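PDB 4IO2: glutamate receptor 1 from Adineta vaga, which binds glutamate through this extracellular ligand-binding domain and probably works as a ligand-gated ion channel. Local coordinates for residues A[12-24]-A[34-46]. Residues are numbered along the deposited sequence; the frame is centred on the assembly and turned at random. Where two conformers were deposited one is given.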
# COMPACT_ATOMS: atom_id res chain seq x y z
N ILE A 12 -23.01 3.05 -4.94
CA ILE A 12 -21.83 2.89 -4.08
C ILE A 12 -22.22 2.13 -2.82
O ILE A 12 -22.94 2.67 -1.99
CB ILE A 12 -21.22 4.23 -3.68
CG1 ILE A 12 -20.91 5.06 -4.91
CG2 ILE A 12 -19.98 4.00 -2.80
CD1 ILE A 12 -20.33 6.46 -4.61
N GLY A 13 -21.78 0.88 -2.71
CA GLY A 13 -22.04 0.09 -1.52
C GLY A 13 -21.08 0.50 -0.39
O GLY A 13 -19.87 0.68 -0.63
N VAL A 14 -21.65 0.68 0.80
CA VAL A 14 -20.89 0.97 2.00
C VAL A 14 -21.34 0.01 3.07
O VAL A 14 -22.38 -0.64 2.95
CB VAL A 14 -21.02 2.45 2.45
CG1 VAL A 14 -20.51 3.43 1.39
CG2 VAL A 14 -22.43 2.84 2.85
N ILE A 15 -20.50 -0.15 4.09
CA ILE A 15 -20.74 -1.16 5.14
C ILE A 15 -20.40 -0.56 6.50
O ILE A 15 -19.39 0.11 6.69
CB ILE A 15 -19.92 -2.45 4.83
CG1 ILE A 15 -20.17 -3.54 5.86
CG2 ILE A 15 -18.41 -2.19 4.67
CD1 ILE A 15 -19.65 -4.91 5.45
N GLU A 16 -21.29 -0.77 7.47
CA GLU A 16 -21.13 -0.16 8.77
C GLU A 16 -19.81 -0.58 9.43
O GLU A 16 -19.53 -1.77 9.57
CB GLU A 16 -22.33 -0.52 9.67
CG GLU A 16 -22.29 0.15 11.05
CD GLU A 16 -23.51 -0.07 11.90
OE1 GLU A 16 -24.45 -0.74 11.44
OE2 GLU A 16 -23.53 0.43 13.06
N SER A 17 -19.06 0.41 9.91
CA SER A 17 -17.80 0.18 10.61
C SER A 17 -17.33 1.53 11.14
O SER A 17 -16.84 2.35 10.36
CB SER A 17 -16.74 -0.37 9.68
OG SER A 17 -15.59 -0.64 10.43
N VAL A 18 -17.48 1.80 12.43
CA VAL A 18 -17.05 3.06 12.97
C VAL A 18 -15.56 3.16 13.00
O VAL A 18 -14.89 2.21 13.36
CB VAL A 18 -17.67 3.38 14.37
CG1 VAL A 18 -19.17 3.29 14.33
CG2 VAL A 18 -17.14 2.44 15.51
N PRO A 19 -15.00 4.34 12.63
CA PRO A 19 -15.56 5.62 12.15
C PRO A 19 -15.45 5.79 10.62
O PRO A 19 -15.48 6.92 10.13
CB PRO A 19 -14.69 6.62 12.89
CG PRO A 19 -13.30 5.98 12.71
CD PRO A 19 -13.54 4.48 12.84
N PHE A 20 -15.32 4.68 9.89
CA PHE A 20 -15.38 4.70 8.43
C PHE A 20 -16.78 5.03 7.95
O PHE A 20 -16.96 6.00 7.17
CB PHE A 20 -14.93 3.36 7.86
CG PHE A 20 -13.41 3.19 7.78
CD1 PHE A 20 -12.68 3.98 6.91
CD2 PHE A 20 -12.74 2.32 8.61
CE1 PHE A 20 -11.29 3.83 6.82
CE2 PHE A 20 -11.35 2.15 8.55
CZ PHE A 20 -10.64 2.92 7.65
N THR A 21 -17.77 4.25 8.39
CA THR A 21 -19.15 4.42 8.03
C THR A 21 -19.96 4.25 9.30
O THR A 21 -20.07 3.16 9.85
CB THR A 21 -19.60 3.42 6.92
OG1 THR A 21 -18.88 3.74 5.73
CG2 THR A 21 -21.10 3.51 6.65
N ILE A 22 -20.50 5.38 9.75
CA ILE A 22 -21.20 5.48 11.02
C ILE A 22 -22.68 5.64 10.73
O ILE A 22 -23.06 6.54 10.00
CB ILE A 22 -20.74 6.71 11.79
CG1 ILE A 22 -19.21 6.66 12.01
CG2 ILE A 22 -21.48 6.79 13.13
CD1 ILE A 22 -18.60 8.03 12.41
N VAL A 23 -23.50 4.74 11.26
CA VAL A 23 -24.93 4.68 10.96
C VAL A 23 -25.70 5.20 12.18
O VAL A 23 -25.54 4.68 13.29
CB VAL A 23 -25.33 3.22 10.63
CG1 VAL A 23 -26.85 3.09 10.37
CG2 VAL A 23 -24.50 2.71 9.45
N ALA A 24 -26.53 6.22 11.97
CA ALA A 24 -27.42 6.73 13.00
C ALA A 24 -28.88 6.66 12.57
O ALA A 24 -29.21 6.95 11.43
CB ALA A 24 -27.06 8.18 13.30
N THR A 34 -35.46 7.80 9.82
CA THR A 34 -34.52 7.83 8.71
C THR A 34 -33.10 7.52 9.19
O THR A 34 -32.79 7.61 10.38
CB THR A 34 -34.53 9.18 8.03
OG1 THR A 34 -34.20 10.21 8.98
CG2 THR A 34 -35.91 9.43 7.40
N THR A 35 -32.26 7.12 8.24
CA THR A 35 -30.92 6.71 8.55
C THR A 35 -29.98 7.78 8.07
O THR A 35 -30.11 8.27 6.93
CB THR A 35 -30.58 5.41 7.82
OG1 THR A 35 -31.48 4.40 8.26
CG2 THR A 35 -29.15 4.99 8.09
N LYS A 36 -29.01 8.13 8.91
CA LYS A 36 -28.00 9.09 8.51
C LYS A 36 -26.64 8.44 8.57
O LYS A 36 -26.34 7.69 9.50
CB LYS A 36 -27.97 10.31 9.44
CG LYS A 36 -29.13 11.26 9.30
CD LYS A 36 -29.00 12.34 10.36
CE LYS A 36 -30.21 13.19 10.40
NZ LYS A 36 -30.38 13.76 9.08
N LEU A 37 -25.85 8.70 7.55
CA LEU A 37 -24.49 8.16 7.44
C LEU A 37 -23.46 9.27 7.48
O LEU A 37 -23.62 10.30 6.83
CB LEU A 37 -24.29 7.45 6.11
CG LEU A 37 -25.28 6.35 5.75
CD1 LEU A 37 -24.91 5.77 4.39
CD2 LEU A 37 -25.31 5.29 6.86
N THR A 38 -22.42 9.06 8.27
CA THR A 38 -21.28 9.95 8.38
C THR A 38 -20.01 9.10 8.46
O THR A 38 -20.08 7.88 8.63
CB THR A 38 -21.35 10.86 9.62
OG1 THR A 38 -21.45 10.05 10.81
CG2 THR A 38 -22.58 11.80 9.55
N GLY A 39 -18.85 9.73 8.33
CA GLY A 39 -17.59 9.09 8.57
C GLY A 39 -16.59 9.31 7.45
O GLY A 39 -16.86 10.02 6.47
N TYR A 40 -15.39 8.74 7.63
CA TYR A 40 -14.33 8.82 6.65
C TYR A 40 -14.83 8.47 5.24
O TYR A 40 -14.49 9.16 4.28
CB TYR A 40 -13.20 7.87 7.10
CG TYR A 40 -12.03 7.68 6.16
CD1 TYR A 40 -12.16 6.99 4.96
CD2 TYR A 40 -10.79 8.18 6.47
CE1 TYR A 40 -11.08 6.77 4.15
CE2 TYR A 40 -9.71 8.00 5.64
CZ TYR A 40 -9.87 7.28 4.47
OH TYR A 40 -8.80 7.08 3.62
N VAL A 41 -15.58 7.38 5.11
CA VAL A 41 -16.02 6.94 3.79
C VAL A 41 -16.93 7.96 3.14
O VAL A 41 -16.82 8.21 1.93
CB VAL A 41 -16.74 5.56 3.90
CG1 VAL A 41 -17.55 5.20 2.67
CG2 VAL A 41 -15.70 4.51 4.25
N LEU A 42 -17.86 8.50 3.89
CA LEU A 42 -18.81 9.48 3.33
C LEU A 42 -18.06 10.74 2.91
O LEU A 42 -18.34 11.32 1.85
CB LEU A 42 -19.89 9.80 4.35
CG LEU A 42 -20.98 8.72 4.56
CD1 LEU A 42 -21.81 8.47 3.28
CD2 LEU A 42 -20.43 7.38 5.08
N ASP A 43 -17.07 11.16 3.70
CA ASP A 43 -16.29 12.32 3.31
C ASP A 43 -15.44 12.02 2.05
O ASP A 43 -15.27 12.87 1.16
CB ASP A 43 -15.34 12.80 4.44
CG ASP A 43 -16.05 13.42 5.60
OD1 ASP A 43 -17.28 13.63 5.58
OD2 ASP A 43 -15.30 13.79 6.55
N LEU A 44 -14.88 10.82 1.99
CA LEU A 44 -14.10 10.42 0.82
C LEU A 44 -14.98 10.44 -0.46
O LEU A 44 -14.54 10.92 -1.51
CB LEU A 44 -13.48 9.02 1.05
CG LEU A 44 -12.74 8.44 -0.14
CD1 LEU A 44 -11.60 9.36 -0.63
CD2 LEU A 44 -12.25 7.07 0.18
N ILE A 45 -16.21 9.91 -0.38
CA ILE A 45 -17.11 9.93 -1.52
C ILE A 45 -17.32 11.38 -1.98
O ILE A 45 -17.33 11.64 -3.17
CB ILE A 45 -18.46 9.27 -1.15
CG1 ILE A 45 -18.26 7.75 -1.02
CG2 ILE A 45 -19.54 9.57 -2.16
CD1 ILE A 45 -19.40 7.02 -0.27
N GLU A 46 -17.53 12.30 -1.06
CA GLU A 46 -17.70 13.70 -1.43
C GLU A 46 -16.46 14.29 -2.11
O GLU A 46 -16.58 15.03 -3.09
CB GLU A 46 -18.10 14.52 -0.21
CG GLU A 46 -18.31 16.00 -0.48
CD GLU A 46 -19.33 16.28 -1.58
OE1 GLU A 46 -20.19 15.41 -1.86
OE2 GLU A 46 -19.26 17.37 -2.18
O HOH W 1 -23.97 9.05 11.45
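F20 turns the edge of its ring, at CD1 and CE1, onto one face of the Y40 ring, an edge-to-face pair with planes at 76° and F20 CD1 3.6 Å from Y40 CD1. Y40 CG stands trans to N (chi1 174°), which lays the ring alongside F20. Cutting Y40 back to an alanine is likely to leave the F20 edge without its aromatic face and the F20 ring freer to turn. The first turn of helix 40-46 binds the loop: Y40 N donates to P19 O (3.1 Å) and V41 N to F20 O (2.8 Å). G39, the N-cap, presses its CA on these carbonyls, where a CB would clash. F20 and T21 both face S17 in a classic beta bulge, from which strand 22-24 pairs antiparallel with 35-38. This hairpin and the helix after it belong to the periplasmic-binding-protein fold of the ligand-binding domain. I22 and T38 exchange two backbone hydrogen bonds, as do A24 and K36; a water donates to I22 O and lies 2.8 Å from T38 OG1. On the face opposite I22 and T38, V23 CG2 packs on L37 CD2 (3.7 Å), and L37 CD1 meets V14 CG2 tip to tip. V14 CG1 packs against V41 CG1 (3.7 Å), the two side chains running in opposite directions, while I12 and I45 meet end on, seating the helix against strand 12-14. Farther out, F242 makes a second edge-to-face pair with F20, and S17 OG is hydrogen-bonded to OD2 of D85, a glutamate-binding residue whose side chain lies about 4 Å from that of F20.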